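Local coordinates for protein NDP-rhamnosyltransferase (Saccharopolyspora spinosa, PDB 3TSA) that is a glycosyltransferase of the GT-B fold, built from two Rossmann-like domains and paired with a second copy of itself, at residues C22-A27 against A378-L383; N94-S99 against H157-P162; A207-G212 against E276-N281; A243-T246 against E252-I255; Q309-Q314 against F319-N324. All blocks are in the same frame, centred on the assembly; numbering follows the deposited sequence.

Interaction 1: residues C22-A27 against A378-L383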
# COMPACT_ATOMS: atom_id res chain seq x y z
N CYS A 22 -6.79 -5.61 1.76
CA CYS A 22 -5.60 -5.81 2.61
C CYS A 22 -5.29 -4.49 3.34
O CYS A 22 -4.95 -4.53 4.56
CB CYS A 22 -4.39 -6.23 1.77
SG CYS A 22 -4.54 -7.95 1.24
N TRP A 23 -5.42 -3.36 2.62
CA TRP A 23 -5.07 -2.05 3.17
C TRP A 23 -6.16 -1.70 4.17
O TRP A 23 -5.82 -1.14 5.19
CB TRP A 23 -5.21 -0.99 2.15
CG TRP A 23 -4.13 -0.84 1.23
CD1 TRP A 23 -2.79 -1.29 1.39
CD2 TRP A 23 -4.21 -0.15 -0.02
NE1 TRP A 23 -2.10 -0.91 0.26
CE2 TRP A 23 -2.93 -0.19 -0.60
CE3 TRP A 23 -5.26 0.55 -0.71
CZ2 TRP A 23 -2.66 0.45 -1.87
CZ3 TRP A 23 -5.02 1.05 -1.95
CH2 TRP A 23 -3.73 0.99 -2.53
N ALA A 24 -7.45 -1.98 3.87
CA ALA A 24 -8.55 -1.76 4.85
C ALA A 24 -8.25 -2.48 6.17
O ALA A 24 -8.49 -1.90 7.23
CB ALA A 24 -9.90 -2.28 4.31
N LEU A 25 -7.80 -3.73 6.09
CA LEU A 25 -7.45 -4.56 7.25
C LEU A 25 -6.34 -3.87 8.05
O LEU A 25 -6.50 -3.67 9.26
CB LEU A 25 -7.04 -5.99 6.80
CG LEU A 25 -8.29 -6.80 6.42
CD1 LEU A 25 -7.89 -7.97 5.55
CD2 LEU A 25 -9.02 -7.31 7.68
N GLN A 26 -5.24 -3.45 7.40
CA GLN A 26 -4.10 -2.89 8.13
C GLN A 26 -4.51 -1.52 8.67
O GLN A 26 -4.12 -1.18 9.78
CB GLN A 26 -2.91 -2.78 7.17
CG GLN A 26 -2.43 -4.22 6.84
CD GLN A 26 -1.04 -4.25 6.15
OE1 GLN A 26 -0.59 -3.28 5.63
NE2 GLN A 26 -0.36 -5.36 6.30
N ALA A 27 -5.35 -0.77 7.94
CA ALA A 27 -5.77 0.54 8.43
C ALA A 27 -6.72 0.49 9.67
O ALA A 27 -6.87 1.50 10.37
CB ALA A 27 -6.48 1.31 7.31
N ALA A 378 -15.78 -1.22 5.18
CA ALA A 378 -16.96 -1.77 5.78
C ALA A 378 -16.94 -3.30 5.93
O ALA A 378 -17.49 -3.81 6.87
CB ALA A 378 -18.21 -1.25 5.03
N LEU A 379 -16.23 -4.02 5.07
CA LEU A 379 -16.10 -5.42 5.19
C LEU A 379 -15.25 -5.85 6.34
O LEU A 379 -15.34 -7.01 6.72
CB LEU A 379 -15.55 -6.11 3.89
CG LEU A 379 -16.62 -6.54 2.87
CD1 LEU A 379 -17.43 -7.69 3.38
CD2 LEU A 379 -17.50 -5.35 2.43
N VAL A 380 -14.31 -5.01 6.82
CA VAL A 380 -13.46 -5.47 7.93
C VAL A 380 -14.25 -6.07 9.13
O VAL A 380 -13.90 -7.13 9.63
CB VAL A 380 -12.56 -4.32 8.42
CG1 VAL A 380 -11.71 -4.79 9.63
CG2 VAL A 380 -11.66 -3.88 7.24
N ARG A 381 -15.37 -5.46 9.50
CA ARG A 381 -16.30 -6.02 10.51
C ARG A 381 -16.82 -7.43 10.18
O ARG A 381 -16.84 -8.34 11.05
CB ARG A 381 -17.46 -5.02 10.74
CG ARG A 381 -18.64 -5.57 11.48
CD ARG A 381 -18.38 -5.92 12.96
NE ARG A 381 -18.27 -4.74 13.83
CZ ARG A 381 -19.21 -3.80 13.98
NH1 ARG A 381 -19.00 -2.77 14.81
NH2 ARG A 381 -20.34 -3.86 13.29
N THR A 382 -17.26 -7.63 8.95
CA THR A 382 -17.67 -8.96 8.56
C THR A 382 -16.55 -9.96 8.79
O THR A 382 -16.82 -11.06 9.30
CB THR A 382 -18.21 -8.98 7.11
OG1 THR A 382 -19.16 -7.93 7.03
CG2 THR A 382 -18.89 -10.25 6.79
N LEU A 383 -15.31 -9.58 8.48
CA LEU A 383 -14.20 -10.51 8.61
C LEU A 383 -13.94 -10.78 10.10
O LEU A 383 -13.63 -11.90 10.50
CB LEU A 383 -12.92 -9.91 7.94
CG LEU A 383 -13.02 -9.73 6.41
CD1 LEU A 383 -11.71 -9.33 5.71
CD2 LEU A 383 -13.42 -10.96 5.84
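No flat side chain enters the contact of Ala24 and Leu25 with Val380 and Leu383; its one planar participant is the peptide carbonyl of Ala24, whose O is approached by Val380 CG2 at 3.7 Å. The nearby flat side chain, the indole of Trp23, belongs to another face of its helix: it stacks on Trp23 of the second subunit, meets the Tyr202 ring edge to face, and spends NE1 on Ala47 O. Across the contact itself, Val380 works as a two-pronged wedge. With CG1 anti to the backbone N (chi1 177°), CG2 comes to 3.8 Å from Ala24 CB, while CG1 lies 4.2 Å from Leu25 CD2. In the GT-B fold the C-terminal helix returns to the N-terminal Rossmann-like domain, and helix 376-385 does so here, crossing helix 19-27 at 77° with their local axes 9.3 Å apart. Leu379 of the same helix rests on Leu179 and Val197 of that domain. One turn on from Val380, Leu383 lies at about a right angle to Leu25 and touches both its methyls through a single atom, CD1, which is 3.9 Å from Leu25 CD2 and 4.1 Å from Leu25 CD1. Leu25 also leans on Val4 and Val32 of the central sheet, and its neighbour Ala24 packs on Ala27 of the second subunit.

Interaction 2: residues N94-S99 against H157-P162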
# COMPACT_ATOMS: atom_id res chain seq x y z
N ASN A 94 -4.26 -28.83 -12.45
CA ASN A 94 -3.02 -28.11 -12.19
C ASN A 94 -2.99 -27.52 -10.83
O ASN A 94 -1.99 -27.70 -10.14
CB ASN A 94 -2.78 -26.99 -13.18
CG ASN A 94 -2.68 -27.52 -14.58
OD1 ASN A 94 -2.57 -28.72 -14.75
ND2 ASN A 94 -2.73 -26.63 -15.59
N VAL A 95 -4.04 -26.76 -10.47
CA VAL A 95 -4.09 -26.15 -9.16
C VAL A 95 -4.13 -27.14 -7.99
O VAL A 95 -3.48 -26.92 -6.94
CB VAL A 95 -5.23 -25.06 -9.05
CG1 VAL A 95 -5.20 -24.46 -7.72
CG2 VAL A 95 -5.01 -23.94 -10.17
N ALA A 96 -4.85 -28.25 -8.16
CA ALA A 96 -4.88 -29.27 -7.11
C ALA A 96 -3.50 -29.91 -6.87
O ALA A 96 -3.12 -30.13 -5.72
CB ALA A 96 -5.98 -30.37 -7.42
N GLN A 97 -2.76 -30.16 -7.94
CA GLN A 97 -1.46 -30.81 -7.80
C GLN A 97 -0.48 -29.85 -7.15
O GLN A 97 0.31 -30.25 -6.30
CB GLN A 97 -0.93 -31.31 -9.15
CG GLN A 97 0.38 -32.13 -9.00
CD GLN A 97 0.20 -33.31 -8.03
OE1 GLN A 97 0.93 -33.42 -7.02
NE2 GLN A 97 -0.81 -34.14 -8.30
N SER A 98 -0.56 -28.58 -7.55
CA SER A 98 0.20 -27.52 -6.84
C SER A 98 -0.06 -27.44 -5.39
O SER A 98 0.90 -27.26 -4.63
CB SER A 98 -0.10 -26.14 -7.42
OG SER A 98 0.50 -26.24 -8.67
N SER A 99 -1.35 -27.57 -5.00
CA SER A 99 -1.78 -27.57 -3.59
C SER A 99 -1.06 -28.65 -2.85
O SER A 99 -0.54 -28.39 -1.80
CB SER A 99 -3.27 -27.79 -3.52
OG SER A 99 -3.87 -26.72 -4.27
N HIS A 157 -13.13 -30.91 -6.24
CA HIS A 157 -13.71 -31.83 -5.26
C HIS A 157 -13.23 -33.27 -5.57
O HIS A 157 -12.80 -33.99 -4.66
CB HIS A 157 -15.25 -31.74 -5.27
CG HIS A 157 -15.75 -30.62 -4.39
ND1 HIS A 157 -15.60 -30.66 -3.03
CD2 HIS A 157 -16.24 -29.40 -4.68
CE1 HIS A 157 -16.04 -29.52 -2.50
NE2 HIS A 157 -16.44 -28.74 -3.49
N GLU A 158 -13.23 -33.65 -6.84
CA GLU A 158 -12.78 -35.03 -7.20
C GLU A 158 -11.36 -35.33 -6.71
O GLU A 158 -11.10 -36.41 -6.15
CB GLU A 158 -12.89 -35.28 -8.68
CG GLU A 158 -12.68 -36.75 -9.12
CD GLU A 158 -12.56 -36.86 -10.66
OE1 GLU A 158 -12.68 -35.83 -11.39
OE2 GLU A 158 -12.36 -37.99 -11.15
N LEU A 159 -10.44 -34.39 -6.89
CA LEU A 159 -9.06 -34.57 -6.49
C LEU A 159 -8.83 -34.29 -5.00
O LEU A 159 -8.02 -34.96 -4.34
CB LEU A 159 -8.16 -33.68 -7.31
CG LEU A 159 -8.22 -33.98 -8.78
CD1 LEU A 159 -7.47 -32.95 -9.49
CD2 LEU A 159 -7.71 -35.44 -9.06
N LEU A 160 -9.53 -33.30 -4.46
CA LEU A 160 -9.24 -32.87 -3.07
C LEU A 160 -10.11 -33.39 -1.93
O LEU A 160 -9.68 -33.28 -0.77
CB LEU A 160 -9.09 -31.33 -2.94
CG LEU A 160 -7.97 -30.82 -3.87
CD1 LEU A 160 -7.88 -29.30 -3.98
CD2 LEU A 160 -6.52 -31.32 -3.52
N ASP A 161 -11.30 -33.89 -2.21
CA ASP A 161 -12.14 -34.44 -1.18
C ASP A 161 -11.41 -35.63 -0.49
O ASP A 161 -11.42 -35.69 0.75
CB ASP A 161 -13.47 -34.91 -1.75
CG ASP A 161 -14.44 -33.77 -2.08
OD1 ASP A 161 -14.26 -32.60 -1.72
OD2 ASP A 161 -15.47 -34.08 -2.72
N PRO A 162 -10.74 -36.51 -1.29
CA PRO A 162 -9.96 -37.64 -0.71
C PRO A 162 -8.86 -37.21 0.22
O PRO A 162 -8.73 -37.75 1.34
CB PRO A 162 -9.31 -38.32 -1.94
CG PRO A 162 -10.30 -38.05 -3.07
CD PRO A 162 -10.76 -36.59 -2.77
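Leu159 meets the methyl of Ala96 with its first carbon: Leu159 CB lies 4.0 Å from Ala96 CB. Farther out, CG sits beside the backbone N (chi1 -61°) and carries CD1 back against the same methyl, Leu159 CD1 to Ala96 CB being 3.6 Å. The next residue, Leu160, closes on that methyl from a second direction, its CG, CD1 and CD2 all about 4.1 Å from Ala96 CB. The Ala96 methyl is thus held between two leucines, and it joins the long helix 82-113 to helix 151-166 in the N-terminal Rossmann-like domain. Leu160 and Ser99 both reach Leu125 of helix 125-133, which covers this corner. Several polar groups bond within their own helix. Ser99 OG gives a 2.7 Å bond to Val95 O, from the face of that carbonyl opposite Ser99 N. On the other helix His157 ND1, with its partner in the ring plane, donates to the syn side of Asp161 OD1 at 2.7 Å, and the same oxygen takes Leu172 N. No hydrogen bond crosses between the segments: what holds them is nondirectional dispersion and the fit of aliphatic shapes.

Interaction 3: residues A207-G212 against E276-N281; sequences AFPAWG and ESVPLN
Val278 CG1 is the centre of this contact, lying 3.7 Å from Pro209 CD and equally 3.7 Å from Ala207 O. The two loops belong to the GT-B framework: 207-212 is part of the long connection that leads from the N-terminal sheet into strand 219-224 of the C-terminal one, and 276-281 follows edge strand 272-274 of that second sheet. With CG1 anti to its own backbone N (chi1 176°), Val278 aims this methyl at both the proline ring and Ala207 O, with CG2 farther from that oxygen at 4.1 Å. Next outward comes a bridging water that accepts from Ala207 N at 2.9 Å and donates to Ser277 O at 3.1 Å, tying the backbones together where no direct hydrogen bond joins them. Ala207 itself pairs in parallel with a strand of the second subunit, and Pro279 packs on Thr50 of that subunit, so this junction borders the dimer interface. Pro209 is also backed by Trp211: a short 3-10 turn, closed by Gly212 N to Pro209 O, brings the indole round until Pro209 CG lies over one of its faces. Arg273 makes a cation-pi contact with the same indole. In the plane of that ring sits a second water, accepting a 3.0 Å bond from Glu276 N and a weak, long one of 3.4 Å from Trp211 NE1.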
# COMPACT_ATOMS: atom_id res chain seq x y z
N ALA A 207 2.74 7.87 -11.33
CA ALA A 207 2.71 9.33 -11.29
C ALA A 207 1.56 9.84 -12.14
O ALA A 207 1.36 9.36 -13.29
CB ALA A 207 4.04 9.90 -11.82
N PHE A 208 0.91 10.87 -11.65
CA PHE A 208 -0.22 11.52 -12.33
C PHE A 208 0.32 12.31 -13.51
O PHE A 208 1.13 13.24 -13.33
CB PHE A 208 -0.95 12.43 -11.31
CG PHE A 208 -2.04 13.30 -11.91
CD1 PHE A 208 -3.23 12.73 -12.36
CD2 PHE A 208 -1.89 14.68 -11.95
CE1 PHE A 208 -4.25 13.55 -12.92
CE2 PHE A 208 -2.90 15.53 -12.46
CZ PHE A 208 -4.08 14.93 -12.99
N PRO A 209 -0.10 11.94 -14.76
CA PRO A 209 0.58 12.59 -15.89
C PRO A 209 -0.08 13.95 -16.18
O PRO A 209 -1.28 14.11 -16.03
CB PRO A 209 0.38 11.58 -17.03
CG PRO A 209 -1.01 10.98 -16.76
CD PRO A 209 -1.07 10.91 -15.19
N ALA A 210 0.68 14.95 -16.62
CA ALA A 210 0.01 16.24 -16.90
C ALA A 210 -1.12 16.12 -17.96
O ALA A 210 -2.16 16.81 -17.88
CB ALA A 210 1.03 17.32 -17.30
N TRP A 211 -0.90 15.27 -18.96
CA TRP A 211 -1.90 15.06 -19.98
C TRP A 211 -3.17 14.37 -19.47
O TRP A 211 -4.15 14.24 -20.23
CB TRP A 211 -1.30 14.30 -21.16
CG TRP A 211 -0.71 12.98 -20.80
CD1 TRP A 211 0.60 12.70 -20.62
CD2 TRP A 211 -1.41 11.75 -20.64
NE1 TRP A 211 0.78 11.37 -20.35
CE2 TRP A 211 -0.43 10.75 -20.37
CE3 TRP A 211 -2.74 11.37 -20.74
CZ2 TRP A 211 -0.76 9.41 -20.14
CZ3 TRP A 211 -3.07 10.03 -20.48
CH2 TRP A 211 -2.08 9.09 -20.16
N GLY A 212 -3.16 13.95 -18.19
CA GLY A 212 -4.25 13.17 -17.59
C GLY A 212 -5.28 13.99 -16.88
O GLY A 212 -6.23 13.41 -16.31
N GLU A 276 3.56 5.92 -19.70
CA GLU A 276 4.78 5.48 -19.02
C GLU A 276 4.51 4.80 -17.68
O GLU A 276 4.74 5.41 -16.64
CB GLU A 276 5.71 6.69 -18.81
CG GLU A 276 6.59 7.01 -20.01
CD GLU A 276 7.64 5.94 -20.24
OE1 GLU A 276 7.58 5.29 -21.32
OE2 GLU A 276 8.47 5.68 -19.33
N SER A 277 3.97 3.59 -17.70
CA SER A 277 3.62 2.82 -16.44
C SER A 277 2.69 3.65 -15.54
O SER A 277 2.97 3.92 -14.38
CB SER A 277 4.87 2.40 -15.66
OG SER A 277 5.51 1.34 -16.32
N VAL A 278 1.58 4.11 -16.10
CA VAL A 278 0.75 5.07 -15.39
C VAL A 278 -0.55 4.34 -15.03
O VAL A 278 -1.26 3.91 -15.93
CB VAL A 278 0.31 6.30 -16.28
CG1 VAL A 278 -0.68 7.22 -15.44
CG2 VAL A 278 1.51 7.11 -16.76
N PRO A 279 -0.86 4.22 -13.73
CA PRO A 279 -2.10 3.58 -13.24
C PRO A 279 -3.32 4.15 -13.97
O PRO A 279 -3.53 5.38 -14.00
CB PRO A 279 -2.13 4.04 -11.76
CG PRO A 279 -0.68 3.96 -11.38
CD PRO A 279 0.02 4.60 -12.61
N LEU A 280 -4.12 3.24 -14.54
CA LEU A 280 -5.27 3.62 -15.31
C LEU A 280 -6.15 4.68 -14.67
O LEU A 280 -6.62 5.61 -15.31
CB LEU A 280 -6.06 2.33 -15.49
CG LEU A 280 -6.61 2.13 -16.84
CD1 LEU A 280 -5.42 2.15 -17.76
CD2 LEU A 280 -7.39 0.79 -16.78
N ASN A 281 -6.42 4.53 -13.39
CA ASN A 281 -7.37 5.37 -12.76
C ASN A 281 -6.93 6.82 -12.69
O ASN A 281 -7.74 7.72 -12.52
CB ASN A 281 -7.66 4.78 -11.35
CG ASN A 281 -6.56 5.05 -10.39
OD1 ASN A 281 -5.70 4.19 -10.13
ND2 ASN A 281 -6.57 6.24 -9.83
O HOH W 1 4.30 6.55 -13.32
O HOH W 2 3.01 8.84 -19.91

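Interaction 4: residues A243-T246 against E252-I255; sequences AAAT and EAVI
The last turn of helix 236-246 runs over strand 251-256 with Thr246 and Ala253 closest, their CA atoms 6.2 Å apart, and no backbone hydrogen bond passes between the two segments. The contact rests on three methyl groups. Ala253 sends its CB from the strand toward the helix, where it meets Thr246 CG2 at 3.7 Å and, more loosely, Ala245 CB at 4.4 Å. Thr246 is divided between two tasks by its first torsion. OG1 stands between the backbone N and the carbonyl carbon (chi1 57°), from where it bonds back to Val242 O one turn earlier in the helix; CG2 is consequently turned out beside the backbone N and becomes the surface offered to Ala253. With the hydroxyl engaged inside the helix, the side-chain surface that meets Ala253 is a methyl. Small residues on both sides let the helix end settle close to the strand. Thr246 O takes a further bond from Asn271 ND2, fastening the helix end to the residue just ahead of strand 272-274. On the sheet side, Ala253 has backbone bonds to Asn271 and Arg273, and Glu252 to Arg219 and Val221, so strand 251-256 is flanked by 219-224 and 272-274. Ile255, next on the helix-facing side, lies on Leu238 and Val242, and helix 343-354 packs alongside through Ile350, which touches Ala244 and Ala245, in the Rossmann-like layering of the C-terminal domain.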
# COMPACT_ATOMS: atom_id res chain seq x y z
N ALA A 243 -4.22 -0.51 -34.50
CA ALA A 243 -4.56 -0.22 -35.92
C ALA A 243 -6.00 0.28 -36.03
O ALA A 243 -6.29 1.34 -36.63
CB ALA A 243 -4.39 -1.48 -36.75
N ALA A 244 -6.94 -0.43 -35.40
CA ALA A 244 -8.32 -0.01 -35.49
C ALA A 244 -8.51 1.40 -34.88
O ALA A 244 -9.25 2.24 -35.47
CB ALA A 244 -9.18 -1.05 -34.78
N ALA A 245 -7.88 1.67 -33.73
CA ALA A 245 -8.11 2.95 -33.06
C ALA A 245 -7.45 4.08 -33.84
O ALA A 245 -8.07 5.12 -34.07
CB ALA A 245 -7.59 2.96 -31.58
N THR A 246 -6.20 3.90 -34.21
CA THR A 246 -5.46 5.09 -34.70
C THR A 246 -5.89 5.49 -36.12
O THR A 246 -5.65 6.62 -36.55
CB THR A 246 -3.93 4.90 -34.65
OG1 THR A 246 -3.54 3.73 -35.40
CG2 THR A 246 -3.46 4.78 -33.18
N GLU A 252 -7.48 9.88 -30.51
CA GLU A 252 -6.18 9.87 -29.91
C GLU A 252 -6.11 8.57 -29.09
O GLU A 252 -6.87 8.42 -28.20
CB GLU A 252 -6.12 11.04 -28.91
CG GLU A 252 -4.79 11.09 -28.25
CD GLU A 252 -4.66 12.34 -27.41
OE1 GLU A 252 -4.68 13.47 -28.02
OE2 GLU A 252 -4.54 12.17 -26.16
N ALA A 253 -5.14 7.71 -29.37
CA ALA A 253 -4.98 6.40 -28.67
C ALA A 253 -4.02 6.53 -27.51
O ALA A 253 -2.91 7.03 -27.69
CB ALA A 253 -4.47 5.34 -29.68
N VAL A 254 -4.42 6.22 -26.27
CA VAL A 254 -3.46 6.23 -25.15
C VAL A 254 -3.15 4.77 -24.89
O VAL A 254 -4.06 4.02 -24.58
CB VAL A 254 -4.00 6.92 -23.83
CG1 VAL A 254 -3.05 6.72 -22.64
CG2 VAL A 254 -4.26 8.41 -24.06
N ILE A 255 -1.89 4.37 -25.05
CA ILE A 255 -1.57 2.92 -25.04
C ILE A 255 -0.88 2.59 -23.73
O ILE A 255 0.21 3.14 -23.40
CB ILE A 255 -0.69 2.49 -26.24
CG1 ILE A 255 -1.43 2.68 -27.55
CG2 ILE A 255 -0.41 1.02 -26.19
CD1 ILE A 255 -0.49 2.89 -28.75

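Interaction 5: residues Q309-Q314 against F319-N324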
# COMPACT_ATOMS: atom_id res chain seq x y z
N GLN A 309 -16.47 -0.12 -22.84
CA GLN A 309 -15.34 -0.90 -23.24
C GLN A 309 -15.62 -1.68 -24.49
O GLN A 309 -16.73 -2.14 -24.74
CB GLN A 309 -14.88 -1.91 -22.15
CG GLN A 309 -14.56 -1.22 -20.81
CD GLN A 309 -15.38 -1.78 -19.69
OE1 GLN A 309 -16.16 -1.06 -19.05
NE2 GLN A 309 -15.24 -3.06 -19.46
N LEU A 310 -14.57 -1.79 -25.28
CA LEU A 310 -14.57 -2.73 -26.43
C LEU A 310 -13.64 -3.88 -25.96
O LEU A 310 -12.48 -3.63 -25.71
CB LEU A 310 -13.92 -2.00 -27.56
CG LEU A 310 -14.33 -2.41 -28.99
CD1 LEU A 310 -13.58 -1.73 -30.14
CD2 LEU A 310 -14.68 -3.79 -29.22
N VAL A 311 -14.18 -5.11 -25.90
CA VAL A 311 -13.52 -6.17 -25.15
C VAL A 311 -13.09 -7.25 -26.14
O VAL A 311 -13.88 -7.64 -26.98
CB VAL A 311 -14.45 -6.79 -24.10
CG1 VAL A 311 -13.59 -7.69 -23.16
CG2 VAL A 311 -15.11 -5.68 -23.20
N LEU A 312 -11.82 -7.59 -26.08
CA LEU A 312 -11.31 -8.71 -26.93
C LEU A 312 -10.93 -9.83 -26.02
O LEU A 312 -9.77 -10.06 -25.69
CB LEU A 312 -10.10 -8.20 -27.71
CG LEU A 312 -10.18 -7.05 -28.77
CD1 LEU A 312 -10.61 -5.78 -28.23
CD2 LEU A 312 -8.72 -6.86 -29.22
N PRO A 313 -11.92 -10.65 -25.59
CA PRO A 313 -11.58 -11.68 -24.61
C PRO A 313 -10.63 -12.76 -25.17
O PRO A 313 -10.66 -13.02 -26.39
CB PRO A 313 -12.97 -12.32 -24.33
CG PRO A 313 -13.78 -12.09 -25.65
CD PRO A 313 -13.33 -10.68 -26.01
N GLN A 314 -9.84 -13.31 -24.28
CA GLN A 314 -8.78 -14.28 -24.64
C GLN A 314 -8.91 -15.59 -23.89
O GLN A 314 -8.76 -16.68 -24.47
CB GLN A 314 -7.39 -13.65 -24.40
CG GLN A 314 -7.17 -12.31 -25.09
CD GLN A 314 -7.27 -12.40 -26.63
OE1 GLN A 314 -7.82 -11.49 -27.25
NE2 GLN A 314 -6.76 -13.49 -27.21
N PHE A 319 -14.47 -14.10 -21.65
CA PHE A 319 -15.66 -14.25 -22.52
C PHE A 319 -16.94 -13.95 -21.86
O PHE A 319 -17.77 -13.30 -22.43
CB PHE A 319 -15.67 -15.71 -23.12
CG PHE A 319 -14.41 -15.94 -23.94
CD1 PHE A 319 -14.39 -15.45 -25.26
CD2 PHE A 319 -13.28 -16.53 -23.36
CE1 PHE A 319 -13.15 -15.56 -26.04
CE2 PHE A 319 -12.06 -16.64 -24.13
CZ PHE A 319 -12.00 -16.11 -25.42
N ASP A 320 -17.13 -14.48 -20.63
CA ASP A 320 -18.30 -14.15 -19.82
C ASP A 320 -18.41 -12.67 -19.54
O ASP A 320 -19.47 -12.09 -19.81
CB ASP A 320 -18.23 -14.96 -18.51
CG ASP A 320 -18.48 -16.44 -18.78
OD1 ASP A 320 -19.68 -16.76 -18.96
OD2 ASP A 320 -17.54 -17.21 -18.81
N TYR A 321 -17.32 -12.04 -19.07
CA TYR A 321 -17.41 -10.61 -18.81
C TYR A 321 -17.75 -9.87 -20.10
O TYR A 321 -18.60 -9.01 -20.12
CB TYR A 321 -16.09 -10.06 -18.31
CG TYR A 321 -16.14 -8.61 -18.13
CD1 TYR A 321 -16.76 -8.07 -17.01
CD2 TYR A 321 -15.55 -7.75 -19.06
CE1 TYR A 321 -16.83 -6.64 -16.83
CE2 TYR A 321 -15.60 -6.35 -18.92
CZ TYR A 321 -16.24 -5.82 -17.80
OH TYR A 321 -16.30 -4.47 -17.58
N ALA A 322 -17.06 -10.22 -21.19
CA ALA A 322 -17.29 -9.49 -22.44
C ALA A 322 -18.77 -9.59 -22.93
O ALA A 322 -19.34 -8.56 -23.34
CB ALA A 322 -16.31 -9.97 -23.56
N ARG A 323 -19.33 -10.80 -22.93
CA ARG A 323 -20.69 -11.04 -23.34
C ARG A 323 -21.67 -10.29 -22.41
O ARG A 323 -22.66 -9.68 -22.91
CB ARG A 323 -21.03 -12.55 -23.35
CG ARG A 323 -20.44 -13.33 -24.51
CD ARG A 323 -21.12 -14.74 -24.55
NE ARG A 323 -20.94 -15.52 -23.29
CZ ARG A 323 -20.04 -16.52 -23.23
NH1 ARG A 323 -19.27 -16.73 -24.27
NH2 ARG A 323 -19.91 -17.22 -22.14
N ASN A 324 -21.34 -10.28 -21.14
CA ASN A 324 -22.35 -9.75 -20.23
C ASN A 324 -22.29 -8.24 -20.23
O ASN A 324 -23.34 -7.58 -20.19
CB ASN A 324 -22.12 -10.30 -18.82
CG ASN A 324 -22.37 -11.85 -18.76
OD1 ASN A 324 -22.83 -12.51 -19.74
ND2 ASN A 324 -21.94 -12.42 -17.64
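The aromatic contact is that of Pro313 with Phe319. Pro313 CB lies over one face of the phenyl ring, 3.7 Å from its centroid and 20° off the ring normal, a CH-pi contact offset toward the rim; Pro313 CG adds a close 3.4 Å approach to Phe319 CD1. At the edge of the same ring, near its plane, Gln314 O comes within 3.3 Å of Phe319 CE2, so the ring is covered by the proline and bordered by the next peptide. Aliphatic packing fills the middle. Ala322 CB faces the strand and meets Val311 CG1 at 3.6 Å and Pro313 CG at 3.9 Å, while Val311 CG2 reaches Tyr321 CE2 obliquely. Polar contacts lie at both ends. At the Gln309 end, Tyr321, its CG anti to the backbone N (chi1 176°), brings its ring toward Gln309; its hydroxyl hydrogen-bonds Thr303 OG1 and its ring edge faces the Gln309 amide, nearly coplanar with it. At the Phe319 end, Pro313 O is taken by Gln340 NE2, and Gln314 N bonds OE1 of Gln318, the first residue of the helix. On the outer side of the helix, a salt bridge joins Arg323 NH2 to Asp320 OD1 at 3.2 Å, its hydrogen bond weak, and the same nitrogen bonds Gly77 O. Strand 309-311 and the helix segment run at 136° to one another, the first two limbs of a beta-alpha-beta unit completed by strand 331-333, the repeating element of the C-terminal Rossmann-like domain.

How the interactions relate
Interactions 2 to 5 all lie within the stretch of chain closed by interaction 1, which brings the C-terminal helix back onto the N-terminal domain. Interactions 3 and 4 touch: Trp211 CH2 packs on Val254 CG1 at 3.6 Å, so the loop 207-212 packs on Val254, while the helix 243-246 packs on its neighbour Ala253. Interactions 4 and 5 serve the same C-terminal sheet, their centres about 19 Å apart. Interaction 2 stands off in the N-terminal domain, its centre about 29 Å from that of interaction 5. Interactions 1 and 3 both border the second subunit. A bound magnesium ion lies about 13 Å from the Tyr321 side chain of interaction 5.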